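Long-range contacts in uncharacterized protein (Staphylococcus aureus subsp. aureus, PDB 3QFK), which is of unknown function but, as a putative 5'-nucleotidase, joins a calcineurin-like phosphoesterase domain holding two metal ions to a 5'-nucleotidase C-terminal domain: residues Phe22-Asp27 with Ile242-His247; Asn70-Gln75 with Cys205-Phe210; Pro325-Ile330 with Phe371-Thr376. All coordinates share one frame; numbering follows the deposited sequence.

Contact 1: Phe22-Asp27 with Ile242-His247. With MN (manganese (II) ion), chain C; ZN (zinc ion), chain B.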
loop_
_atom_site.group_PDB
_atom_site.type_symbol
_atom_site.label_atom_id
_atom_site.label_comp_id
_atom_site.label_asym_id
_atom_site.label_seq_id
_atom_site.Cartn_x
_atom_site.Cartn_y
_atom_site.Cartn_z
ATOM N N PHE A 22 -22.066 -6.435 -10.435
ATOM C CA PHE A 22 -20.820 -6.787 -9.802
ATOM C C PHE A 22 -20.388 -5.628 -8.926
ATOM O O PHE A 22 -20.195 -4.533 -9.415
ATOM C CB PHE A 22 -19.730 -7.037 -10.839
ATOM C CG PHE A 22 -19.951 -8.257 -11.683
ATOM C CD1 PHE A 22 -20.702 -8.185 -12.848
ATOM C CD2 PHE A 22 -19.371 -9.466 -11.333
ATOM C CE1 PHE A 22 -20.892 -9.304 -13.642
ATOM C CE2 PHE A 22 -19.545 -10.597 -12.131
ATOM C CZ PHE A 22 -20.310 -10.515 -13.280
ATOM N N TYR A 23 -20.241 -5.875 -7.632
ATOM C CA TYR A 23 -19.802 -4.866 -6.720
ATOM C C TYR A 23 -18.391 -5.185 -6.286
ATOM O O TYR A 23 -18.084 -6.350 -5.973
ATOM C CB TYR A 23 -20.712 -4.808 -5.510
ATOM C CG TYR A 23 -22.123 -4.357 -5.820
ATOM C CD1 TYR A 23 -23.123 -5.278 -6.098
ATOM C CD2 TYR A 23 -22.468 -3.013 -5.757
ATOM C CE1 TYR A 23 -24.419 -4.871 -6.329
ATOM C CE2 TYR A 23 -23.749 -2.596 -5.985
ATOM C CZ TYR A 23 -24.728 -3.549 -6.268
ATOM O OH TYR A 23 -25.994 -3.163 -6.527
ATOM N N VAL A 24 -17.535 -4.166 -6.232
ATOM C CA VAL A 24 -16.161 -4.406 -5.857
ATOM C C VAL A 24 -15.591 -3.375 -4.910
ATOM O O VAL A 24 -15.860 -2.170 -5.039
ATOM C CB VAL A 24 -15.232 -4.540 -7.098
ATOM C CG1 VAL A 24 -15.138 -3.251 -7.854
ATOM C CG2 VAL A 24 -13.809 -4.996 -6.685
ATOM N N VAL A 25 -14.906 -3.882 -3.878
ATOM C CA VAL A 25 -14.159 -3.047 -2.980
ATOM C C VAL A 25 -12.709 -3.462 -3.174
ATOM O O VAL A 25 -12.417 -4.585 -3.609
ATOM C CB VAL A 25 -14.588 -3.101 -1.512
ATOM C CG1 VAL A 25 -15.987 -2.467 -1.380
ATOM C CG2 VAL A 25 -14.500 -4.537 -0.923
ATOM N N SER A 26 -11.809 -2.530 -2.950
ATOM C CA SER A 26 -10.403 -2.827 -3.084
ATOM C C SER A 26 -9.615 -2.006 -2.103
ATOM O O SER A 26 -10.046 -0.944 -1.675
ATOM C CB SER A 26 -9.918 -2.511 -4.502
ATOM O OG SER A 26 -8.560 -2.889 -4.665
ATOM N N ASP A 27 -8.465 -2.529 -1.723
ATOM C CA ASP A 27 -7.573 -1.838 -0.832
ATOM C C ASP A 27 -8.261 -1.281 0.422
ATOM O O ASP A 27 -8.053 -0.126 0.808
ATOM C CB ASP A 27 -6.850 -0.731 -1.593
ATOM C CG ASP A 27 -6.015 -1.256 -2.729
ATOM O OD1 ASP A 27 -4.816 -1.478 -2.509
ATOM O OD2 ASP A 27 -6.539 -1.473 -3.843
ATOM N N ILE A 242 -15.137 -6.992 -18.285
ATOM C CA ILE A 242 -14.963 -6.204 -17.059
ATOM C C ILE A 242 -13.502 -6.331 -16.585
ATOM O O ILE A 242 -12.991 -7.457 -16.435
ATOM C CB ILE A 242 -15.870 -6.670 -15.928
ATOM C CG1 ILE A 242 -17.337 -6.755 -16.386
ATOM C CG2 ILE A 242 -15.749 -5.751 -14.751
ATOM C CD1 ILE A 242 -18.274 -7.316 -15.308
ATOM N N PHE A 243 -12.840 -5.182 -16.397
ATOM C CA PHE A 243 -11.447 -5.113 -15.901
ATOM C C PHE A 243 -11.465 -4.417 -14.520
ATOM O O PHE A 243 -11.664 -3.200 -14.417
ATOM C CB PHE A 243 -10.543 -4.374 -16.904
ATOM C CG PHE A 243 -9.063 -4.604 -16.683
ATOM C CD1 PHE A 243 -8.530 -5.878 -16.756
ATOM C CD2 PHE A 243 -8.198 -3.560 -16.475
ATOM C CE1 PHE A 243 -7.175 -6.099 -16.565
ATOM C CE2 PHE A 243 -6.841 -3.786 -16.299
ATOM C CZ PHE A 243 -6.336 -5.049 -16.342
ATOM N N ILE A 244 -11.315 -5.206 -13.459
ATOM C CA ILE A 244 -11.349 -4.697 -12.089
ATOM C C ILE A 244 -9.915 -4.539 -11.667
ATOM O O ILE A 244 -9.123 -5.460 -11.852
ATOM C CB ILE A 244 -12.109 -5.675 -11.172
ATOM C CG1 ILE A 244 -13.604 -5.602 -11.492
ATOM C CG2 ILE A 244 -11.863 -5.380 -9.689
ATOM C CD1 ILE A 244 -14.420 -6.703 -10.841
ATOM N N THR A 245 -9.565 -3.354 -11.170
ATOM C CA THR A 245 -8.202 -3.065 -10.759
ATOM C C THR A 245 -8.136 -2.485 -9.349
ATOM O O THR A 245 -9.171 -2.185 -8.716
ATOM C CB THR A 245 -7.515 -2.090 -11.768
ATOM O OG1 THR A 245 -8.212 -0.834 -11.812
ATOM C CG2 THR A 245 -7.509 -2.701 -13.151
ATOM N N GLY A 246 -6.917 -2.345 -8.845
ATOM C CA GLY A 246 -6.694 -1.797 -7.501
ATOM C C GLY A 246 -5.253 -1.363 -7.410
ATOM O O GLY A 246 -4.691 -0.914 -8.400
ATOM N N HIS A 247 -4.678 -1.495 -6.222
ATOM C CA HIS A 247 -3.264 -1.210 -5.956
ATOM C C HIS A 247 -2.831 0.268 -5.933
ATOM O O HIS A 247 -2.104 0.678 -5.043
ATOM C CB HIS A 247 -2.361 -2.000 -6.934
ATOM C CG HIS A 247 -0.899 -1.865 -6.645
ATOM N ND1 HIS A 247 -0.341 -2.297 -5.462
ATOM C CD2 HIS A 247 0.124 -1.370 -7.388
ATOM C CE1 HIS A 247 0.957 -2.056 -5.474
ATOM N NE2 HIS A 247 1.269 -1.499 -6.638
HETATM MN MN MN C . -1.372 -2.978 -3.329
HETATM ZN ZN ZN B . -3.136 -0.823 -1.248
HETATM O O HOH W 1 -1.560 -0.536 -2.980
HETATM O O HOH W 2 -1.027 -0.014 -0.401
#

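Contact 2: Asn70-Gln75 with Cys205-Phe210. With MN (manganese (II) ion), chain C; ZN (zinc ion), chain B.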
loop_
_atom_site.group_PDB
_atom_site.type_symbol
_atom_site.label_atom_id
_atom_site.label_comp_id
_atom_site.label_asym_id
_atom_site.label_seq_id
_atom_site.Cartn_x
_atom_site.Cartn_y
_atom_site.Cartn_z
ATOM N N ASN A 70 -10.847 -6.883 -3.886
ATOM C CA ASN A 70 -9.704 -6.956 -4.806
ATOM C C ASN A 70 -8.300 -6.785 -4.217
ATOM O O ASN A 70 -7.398 -6.242 -4.877
ATOM C CB ASN A 70 -9.946 -5.983 -5.968
ATOM C CG ASN A 70 -9.017 -6.223 -7.153
ATOM O OD1 ASN A 70 -8.713 -7.375 -7.513
ATOM N ND2 ASN A 70 -8.573 -5.131 -7.782
ATOM N N GLY A 71 -8.087 -7.268 -2.996
ATOM C CA GLY A 71 -6.744 -7.266 -2.398
ATOM C C GLY A 71 -6.373 -6.131 -1.461
ATOM O O GLY A 71 -7.037 -5.104 -1.418
ATOM N N ASP A 72 -5.265 -6.320 -0.750
ATOM C CA ASP A 72 -4.804 -5.371 0.263
ATOM C C ASP A 72 -5.871 -5.225 1.355
ATOM O O ASP A 72 -6.277 -4.118 1.693
ATOM C CB ASP A 72 -4.389 -4.036 -0.351
ATOM C CG ASP A 72 -2.959 -4.052 -0.831
ATOM O OD1 ASP A 72 -2.345 -5.136 -0.816
ATOM O OD2 ASP A 72 -2.429 -2.996 -1.175
ATOM N N PHE A 73 -6.300 -6.368 1.894
ATOM C CA PHE A 73 -7.320 -6.415 2.930
ATOM C C PHE A 73 -6.778 -6.814 4.309
ATOM O O PHE A 73 -7.437 -6.599 5.329
ATOM C CB PHE A 73 -8.439 -7.419 2.529
ATOM C CG PHE A 73 -7.984 -8.870 2.468
ATOM C CD1 PHE A 73 -7.980 -9.662 3.615
ATOM C CD2 PHE A 73 -7.550 -9.427 1.284
ATOM C CE1 PHE A 73 -7.556 -11.001 3.565
ATOM C CE2 PHE A 73 -7.141 -10.770 1.221
ATOM C CZ PHE A 73 -7.131 -11.542 2.376
ATOM N N LEU A 74 -5.572 -7.363 4.351
ATOM C CA LEU A 74 -5.038 -7.928 5.590
ATOM C C LEU A 74 -4.122 -7.042 6.432
ATOM O O LEU A 74 -3.833 -7.387 7.561
ATOM C CB LEU A 74 -4.307 -9.236 5.217
ATOM C CG LEU A 74 -3.884 -10.253 6.259
ATOM C CD1 LEU A 74 -5.060 -10.707 7.098
ATOM C CD2 LEU A 74 -3.232 -11.470 5.555
ATOM N N GLN A 75 -3.700 -5.905 5.888
ATOM C CA GLN A 75 -2.795 -4.986 6.552
ATOM C C GLN A 75 -3.097 -3.536 6.181
ATOM O O GLN A 75 -3.603 -3.256 5.101
ATOM C CB GLN A 75 -1.342 -5.308 6.114
ATOM C CG GLN A 75 -0.225 -4.401 6.696
ATOM C CD GLN A 75 -0.063 -3.058 5.988
ATOM O OE1 GLN A 75 -0.492 -2.884 4.856
ATOM N NE2 GLN A 75 0.583 -2.119 6.650
ATOM N N CYS A 205 -9.788 -9.668 -12.572
ATOM C CA CYS A 205 -9.634 -8.980 -11.291
ATOM C C CYS A 205 -8.147 -8.973 -11.002
ATOM O O CYS A 205 -7.562 -9.996 -10.654
ATOM C CB CYS A 205 -10.384 -9.683 -10.153
ATOM S SG CYS A 205 -12.175 -9.676 -10.346
ATOM N N TYR A 206 -7.553 -7.802 -11.184
ATOM C CA TYR A 206 -6.127 -7.597 -11.074
ATOM C C TYR A 206 -5.787 -6.642 -9.967
ATOM O O TYR A 206 -6.263 -5.508 -9.963
ATOM C CB TYR A 206 -5.654 -7.026 -12.421
ATOM C CG TYR A 206 -4.211 -6.588 -12.514
ATOM C CD1 TYR A 206 -3.178 -7.408 -12.061
ATOM C CD2 TYR A 206 -3.870 -5.386 -13.151
ATOM C CE1 TYR A 206 -1.824 -7.016 -12.188
ATOM C CE2 TYR A 206 -2.526 -4.983 -13.287
ATOM C CZ TYR A 206 -1.516 -5.811 -12.819
ATOM O OH TYR A 206 -0.209 -5.421 -12.946
ATOM N N HIS A 207 -5.017 -7.119 -8.983
ATOM C CA HIS A 207 -4.548 -6.250 -7.949
ATOM C C HIS A 207 -3.289 -5.563 -8.486
ATOM O O HIS A 207 -2.149 -5.947 -8.176
ATOM C CB HIS A 207 -4.215 -6.928 -6.642
ATOM C CG HIS A 207 -3.924 -5.931 -5.580
ATOM N ND1 HIS A 207 -4.926 -5.321 -4.853
ATOM C CD2 HIS A 207 -2.768 -5.310 -5.229
ATOM C CE1 HIS A 207 -4.390 -4.420 -4.047
ATOM N NE2 HIS A 207 -3.086 -4.390 -4.259
ATOM N N GLY A 208 -3.533 -4.607 -9.362
ATOM C CA GLY A 208 -2.499 -3.806 -9.984
ATOM C C GLY A 208 -3.254 -2.728 -10.730
ATOM O O GLY A 208 -4.499 -2.789 -10.849
ATOM N N GLY A 209 -2.521 -1.766 -11.265
ATOM C CA GLY A 209 -3.130 -0.651 -11.950
ATOM C C GLY A 209 -2.601 -0.394 -13.336
ATOM O O GLY A 209 -2.228 -1.327 -14.070
ATOM N N PHE A 210 -2.561 0.885 -13.681
ATOM C CA PHE A 210 -2.217 1.315 -15.012
ATOM C C PHE A 210 -0.930 2.109 -15.033
ATOM O O PHE A 210 -0.745 3.018 -14.245
ATOM C CB PHE A 210 -3.370 2.143 -15.576
ATOM C CG PHE A 210 -4.682 1.426 -15.553
ATOM C CD1 PHE A 210 -4.925 0.379 -16.432
ATOM C CD2 PHE A 210 -5.677 1.799 -14.679
ATOM C CE1 PHE A 210 -6.129 -0.291 -16.417
ATOM C CE2 PHE A 210 -6.901 1.120 -14.653
ATOM C CZ PHE A 210 -7.121 0.086 -15.527
HETATM MN MN MN C . -1.372 -2.978 -3.329
HETATM ZN ZN ZN B . -3.136 -0.823 -1.248
HETATM O O HOH W 2 -1.027 -0.014 -0.401
HETATM O O HOH W 1 -1.560 -0.536 -2.980
#

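Contact 3: Pro325-Ile330 with Phe371-Thr376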
loop_
_atom_site.group_PDB
_atom_site.type_symbol
_atom_site.label_atom_id
_atom_site.label_comp_id
_atom_site.label_asym_id
_atom_site.label_seq_id
_atom_site.Cartn_x
_atom_site.Cartn_y
_atom_site.Cartn_z
ATOM N N PRO A 325 9.613 15.948 27.735
ATOM C CA PRO A 325 9.814 17.269 28.345
ATOM C C PRO A 325 9.402 18.400 27.400
ATOM O O PRO A 325 8.928 19.438 27.851
ATOM C CB PRO A 325 11.313 17.308 28.614
ATOM C CG PRO A 325 11.902 16.345 27.637
ATOM C CD PRO A 325 10.889 15.259 27.481
ATOM N N TYR A 326 9.565 18.184 26.098
ATOM C CA TYR A 326 9.194 19.182 25.100
ATOM C C TYR A 326 8.383 18.571 23.969
ATOM O O TYR A 326 8.307 17.343 23.824
ATOM C CB TYR A 326 10.442 19.876 24.550
ATOM C CG TYR A 326 11.512 18.920 24.080
ATOM C CD1 TYR A 326 11.405 18.275 22.859
ATOM C CD2 TYR A 326 12.645 18.674 24.858
ATOM C CE1 TYR A 326 12.391 17.387 22.418
ATOM C CE2 TYR A 326 13.638 17.792 24.429
ATOM C CZ TYR A 326 13.499 17.153 23.206
ATOM O OH TYR A 326 14.466 16.287 22.766
ATOM N N ASP A 327 7.793 19.447 23.159
ATOM C CA ASP A 327 6.950 19.056 22.036
ATOM C C ASP A 327 7.801 18.782 20.788
ATOM O O ASP A 327 8.901 19.315 20.661
ATOM C CB ASP A 327 5.979 20.200 21.733
ATOM C CG ASP A 327 4.827 19.780 20.845
ATOM O OD1 ASP A 327 3.829 19.261 21.384
ATOM O OD2 ASP A 327 4.878 20.046 19.622
HETATM N N MSE A 328 7.288 17.938 19.886
HETATM C CA MSE A 328 7.940 17.631 18.604
HETATM C C MSE A 328 6.900 17.445 17.508
HETATM O O MSE A 328 7.016 16.547 16.661
HETATM C CB MSE A 328 8.783 16.362 18.675
HETATM C CG MSE A 328 10.036 16.471 19.495
HETATM SE SE MSE A 328 11.133 14.902 19.139
HETATM C CE MSE A 328 9.834 13.537 19.622
ATOM N N THR A 329 5.882 18.292 17.527
ATOM C CA THR A 329 4.805 18.214 16.552
ATOM C C THR A 329 5.235 18.694 15.170
ATOM O O THR A 329 6.132 19.523 15.038
ATOM C CB THR A 329 3.594 19.056 17.010
ATOM O OG1 THR A 329 3.071 18.503 18.221
ATOM C CG2 THR A 329 2.505 19.069 15.948
ATOM N N ILE A 330 4.609 18.121 14.147
ATOM C CA ILE A 330 4.825 18.515 12.775
ATOM C C ILE A 330 3.568 19.252 12.325
ATOM O O ILE A 330 2.514 18.648 12.173
ATOM C CB ILE A 330 5.067 17.314 11.860
ATOM C CG1 ILE A 330 6.452 16.703 12.129
ATOM C CG2 ILE A 330 4.974 17.731 10.400
ATOM C CD1 ILE A 330 6.825 15.628 11.153
ATOM N N PHE A 371 5.299 14.078 17.595
ATOM C CA PHE A 371 4.835 13.796 18.941
ATOM C C PHE A 371 4.589 15.081 19.702
ATOM O O PHE A 371 5.251 16.094 19.487
ATOM C CB PHE A 371 5.848 12.983 19.770
ATOM C CG PHE A 371 6.099 11.575 19.278
ATOM C CD1 PHE A 371 5.074 10.782 18.798
ATOM C CD2 PHE A 371 7.346 10.997 19.446
ATOM C CE1 PHE A 371 5.315 9.474 18.389
ATOM C CE2 PHE A 371 7.588 9.682 19.047
ATOM C CZ PHE A 371 6.576 8.926 18.523
ATOM N N LYS A 372 3.621 15.016 20.598
ATOM C CA LYS A 372 3.313 16.099 21.492
ATOM C C LYS A 372 3.959 15.621 22.766
ATOM O O LYS A 372 4.557 14.542 22.786
ATOM C CB LYS A 372 1.800 16.263 21.649
ATOM C CG LYS A 372 1.117 16.684 20.348
ATOM C CD LYS A 372 -0.401 16.611 20.411
ATOM C CE LYS A 372 -0.877 15.162 20.471
ATOM N NZ LYS A 372 -2.348 15.067 20.367
ATOM N N GLN A 373 3.841 16.389 23.835
ATOM C CA GLN A 373 4.453 15.984 25.092
ATOM C C GLN A 373 3.898 14.650 25.591
ATOM O O GLN A 373 4.672 13.808 26.042
ATOM C CB GLN A 373 4.351 17.099 26.130
ATOM C CG GLN A 373 5.023 18.374 25.625
ATOM C CD GLN A 373 5.230 19.418 26.693
ATOM O OE1 GLN A 373 5.599 19.105 27.827
ATOM N NE2 GLN A 373 5.045 20.674 26.322
ATOM N N VAL A 374 2.583 14.439 25.507
ATOM C CA VAL A 374 2.014 13.139 25.890
ATOM C C VAL A 374 1.938 12.298 24.603
ATOM O O VAL A 374 1.308 12.690 23.615
ATOM C CB VAL A 374 0.636 13.232 26.589
ATOM C CG1 VAL A 374 0.104 11.848 26.899
ATOM C CG2 VAL A 374 0.733 14.051 27.877
ATOM N N VAL A 375 2.633 11.168 24.618
ATOM C CA VAL A 375 2.692 10.267 23.478
ATOM C C VAL A 375 1.839 9.039 23.795
ATOM O O VAL A 375 2.036 8.391 24.822
ATOM C CB VAL A 375 4.141 9.839 23.225
ATOM C CG1 VAL A 375 4.239 8.869 22.044
ATOM C CG2 VAL A 375 5.027 11.066 22.988
ATOM N N THR A 376 0.855 8.758 22.940
ATOM C CA THR A 376 0.006 7.559 23.103
ATOM C C THR A 376 0.337 6.549 21.968
ATOM O O THR A 376 1.024 6.899 20.995
ATOM C CB THR A 376 -1.479 7.906 23.040
ATOM O OG1 THR A 376 -1.814 8.339 21.719
ATOM C CG2 THR A 376 -1.849 9.017 24.050
#

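Contact 1: Phe22-Asp27 with Ile242-His247
F22-D27 and I242-H247 run almost parallel, their end-to-end directions 9° apart, and they converge: the CA atoms of F22 and I242 are 9.3 Å apart, those of S26 and G246 5.9 Å. The two strands belong to different sheets, so this is face-to-face packing inside a two-sheet core, an architecture known from calcineurin-like phosphoesterases. I242 CD1 sits over one face of the F22 ring, 4.0 Å from its centroid and 28° off the normal, a CH-pi contact. One layer nearer the metals, V24 CG2 meets I244 CG2 at 3.6 Å. Past the strand ends the packing turns polar. D27 OD2 accepts from H247 N at 3.0 Å on the syn side of the carboxylate, while S26 OG donates to that oxygen from the opposite face at 2.6 Å. The zinc ion is bound by D27 OD1 at 2.2 Å and the manganese ion by H247 ND1, whose ring is also hydrogen-bonded through NE2 to E226 OE1. Two donors on OD2 and zinc on OD1 should hold the D27 carboxylate against rotation, so the meeting of the two strands' ends helps set the zinc ligand in place.

Contact 2: Asn70-Gln75 with Cys205-Phe210
D72 OD2 bridges the two metals, 2.3 Å from zinc and 2.4 Å from manganese, and H207 NE2 reaches the same manganese ion at 2.4 Å. This is the two-metal site of the calcineurin-like phosphoesterase fold, where loops leaving the strand ends bring the ligands together; D27, H29 and H249 complete the protein ligands of zinc, N109 and H247 those of manganese. The D72 and H207 side chains cross at about a right angle, carboxylate and ring planes 54° apart, and the D72 carboxylate has a further polar partner in H110. H207 is the centre of an inverse gamma turn at the end of strand 201-207, and its CG, set anti to the backbone N, carries the ring to the metal. G71 passes beside the imidazole, its CA 3.6 Å from H207 ND1. N70 holds two successive residues of the strand. Its amide ND2 donates to Y206 O at 3.2 Å, standing 62° out of that carbonyl's plane, while T106 is the outside polar partner of the same side chain. Its backbone O receives H207 ND1 at 2.6 Å, a nearly straight bond (165° at the hydrogen) lying in both the carbonyl plane and the imidazole plane, with NE2 the nitrogen that faces manganese.

Contact 3: Pro325-Ile330 with Phe371-Thr376
M328 N donates to F371 O at 2.8 Å, and F371 N returns a bond to M328 O at 3.1 Å, both with 142° at the hydrogen. The second is the more distorted at its acceptor, for its donor stands 71° above the M328 carbonyl plane. Both side chains stand on the same face of the pair and point the same way, and the selenomethionine methyl CE of M328 comes to the F371 ring edge at CD2, 3.6 Å away. A bend at chi3 (-57°) folds CE back to that edge. Along the outer margin, D327 OD1 lies against K372 CA at 3.2 Å, and T329 OG1 touches K372 CG. The reciprocal bonds define an antiparallel hydrogen-bonded pair, the bridge of a tiny two-stranded sheet, strands 328-329 and 370-371, within the 5'-nucleotidase C-terminal domain. The start of strand 328-329 is shaped by an Asx turn: D327 OD2 accepts T329 N at 2.9 Å from above the carboxylate plane, and also T329 OG1 at 2.8 Å on the syn side. These two donors fix the rotation of the carboxylate and leave OD1 turned to K372. Farther out, V375 CG1 lies 3.8 Å above one face of the F371 ring, offset toward its rim. F343, from helix 342-355, meets the F371 ring edge-to-face and also touches M328, while helix 377-383 packs on F371 through D379 and N383.

How the contacts relate
From the N terminus, strand 19-25 supplies the first half of contact 1, which closes only at 242-247 and so spans 214 residues. Contact 2 opens at 70-75 and closes at 205-210, nested wholly inside that loop. The two are physically joined: V25 O lies 2.8 Å from N70 N, I244 O lies 2.9 Å from Y206 N, both probable hydrogen bonds, and strands 201-207 and 242-244 are neighbours in one sheet. Together they draw both sheets of the phosphoesterase domain to the two metals. Contact 3 follows in series, closing a 40-residue loop in the C-terminal domain; its nearest atoms are about 17 Å from those of contact 2.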